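Local coordinates for receptor-type adenylate cyclase GRESAG 4.3 (Trypanosoma brucei, PDB 1FX4), which converts ATP to 3',5'-cyclic AMP and diphosphate through this magnesium-dependent class III catalytic domain, and could act as a receptor for an unknown ligand, at residues Y99-F102 with E103-A107. Residues are numbered along the deposited sequence; the frame is centred on the assembly and turned at random.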
# COMPACT_ATOMS: atom_id res chain seq x y z
N TYR A 99 3.58 11.56 19.33
CA TYR A 99 4.86 11.75 18.63
C TYR A 99 5.98 12.00 19.63
O TYR A 99 7.08 11.46 19.48
CB TYR A 99 4.80 12.92 17.65
CG TYR A 99 4.21 12.56 16.31
CD1 TYR A 99 3.07 13.19 15.84
CD2 TYR A 99 4.81 11.58 15.52
CE1 TYR A 99 2.53 12.88 14.60
CE2 TYR A 99 4.27 11.25 14.26
CZ TYR A 99 3.12 11.91 13.82
OH TYR A 99 2.58 11.59 12.60
N ARG A 100 5.71 12.80 20.66
CA ARG A 100 6.74 13.07 21.66
C ARG A 100 7.10 11.80 22.43
O ARG A 100 8.27 11.51 22.63
CB ARG A 100 6.32 14.23 22.57
CG ARG A 100 6.38 15.58 21.85
CD ARG A 100 6.21 16.75 22.80
NE ARG A 100 4.99 16.64 23.58
CZ ARG A 100 3.82 17.16 23.22
NH1 ARG A 100 3.70 17.83 22.08
NH2 ARG A 100 2.77 17.01 24.01
N GLU A 101 6.09 10.99 22.76
CA GLU A 101 6.31 9.71 23.46
C GLU A 101 7.19 8.78 22.61
O GLU A 101 8.10 8.14 23.12
CB GLU A 101 4.99 8.99 23.72
CG GLU A 101 4.13 9.56 24.81
CD GLU A 101 2.82 8.79 24.93
OE1 GLU A 101 1.75 9.43 25.10
OE2 GLU A 101 2.85 7.54 24.81
N PHE A 102 6.88 8.69 21.31
CA PHE A 102 7.65 7.82 20.41
C PHE A 102 9.13 8.19 20.41
O PHE A 102 10.00 7.32 20.39
CB PHE A 102 7.10 7.87 18.97
CG PHE A 102 5.65 7.44 18.85
CD1 PHE A 102 4.88 7.88 17.78
CD2 PHE A 102 5.05 6.64 19.81
CE1 PHE A 102 3.54 7.53 17.66
CE2 PHE A 102 3.70 6.27 19.71
CZ PHE A 102 2.95 6.72 18.63
N GLU A 103 9.42 9.49 20.42
CA GLU A 103 10.80 9.96 20.43
C GLU A 103 11.47 9.54 21.73
O GLU A 103 12.61 9.08 21.74
CB GLU A 103 10.86 11.48 20.31
CG GLU A 103 10.44 11.99 18.95
CD GLU A 103 10.52 13.50 18.85
OE1 GLU A 103 9.94 14.05 17.90
OE2 GLU A 103 11.18 14.14 19.70
N GLU A 104 10.75 9.72 22.83
CA GLU A 104 11.26 9.37 24.14
C GLU A 104 11.51 7.86 24.25
O GLU A 104 12.56 7.45 24.74
CB GLU A 104 10.32 9.88 25.23
CG GLU A 104 10.43 11.39 25.41
CD GLU A 104 9.34 12.00 26.26
OE1 GLU A 104 8.64 11.25 26.99
OE2 GLU A 104 9.18 13.23 26.21
N GLN A 105 10.59 7.06 23.72
CA GLN A 105 10.73 5.61 23.73
C GLN A 105 11.94 5.19 22.90
O GLN A 105 12.68 4.28 23.27
CB GLN A 105 9.47 4.95 23.15
CG GLN A 105 8.22 5.07 24.01
CD GLN A 105 6.94 4.77 23.24
OE1 GLN A 105 6.98 4.32 22.08
NE2 GLN A 105 5.80 5.01 23.87
N ARG A 106 12.14 5.87 21.78
CA ARG A 106 13.25 5.57 20.89
C ARG A 106 14.59 6.00 21.49
O ARG A 106 15.60 5.33 21.29
CB ARG A 106 13.05 6.22 19.52
CG ARG A 106 14.13 5.86 18.54
CD ARG A 106 13.96 6.51 17.19
NE ARG A 106 15.13 6.22 16.35
CZ ARG A 106 15.39 6.78 15.18
NH1 ARG A 106 14.57 7.68 14.66
NH2 ARG A 106 16.50 6.45 14.53
N ALA A 107 14.58 7.10 22.24
CA ALA A 107 15.80 7.64 22.85
C ALA A 107 16.40 6.73 23.94
O ALA A 107 17.61 6.52 23.97
CB ALA A 107 15.53 9.02 23.42
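With CG anti to its own carbonyl carbon (chi1 -69°) and the chain extended beyond, Gln105 runs back along the helix beside Glu101 and Phe102, four and three residues earlier. Its CG lies 3.2 Å from Glu101 O, the carbonyl that also accepts the backbone N-H of Gln105 at 2.8 Å. The amide lies alongside both side chains, all pointing the same way. Its OE1 meets the edge of the Phe102 ring, near its plane, 3.8 Å from CD2. NE2 and Glu101 OE2, 4.0 Å apart, are merely near each other, too far for a hydrogen bond. The carboxylate and amide planes are turned 64° apart. Glu103 adopts the same first torsion, which lays CG 3.4 Å from Tyr99 O. Three further i to i+4 bonds complete the turn, among them Arg106 N to Phe102 O at 2.9 Å. The buried carboxylate of Glu103 is satisfied outside the helix, by a salt bridge to Arg133 and hydrogen bonds to Thr117 and Ala118 N. Tyr99 OH hydrogen-bonds to Glu21 O and Arg133 N, its side chain about 8 Å from that of the magnesium ligand Asp62. Helix 94-109 thus packs Tyr99 and Phe102 against helix 23-29, while Glu103 ties it to the loop before helix 122-128 and, through Arg133, to the start of strand 134-141 of the central sheet.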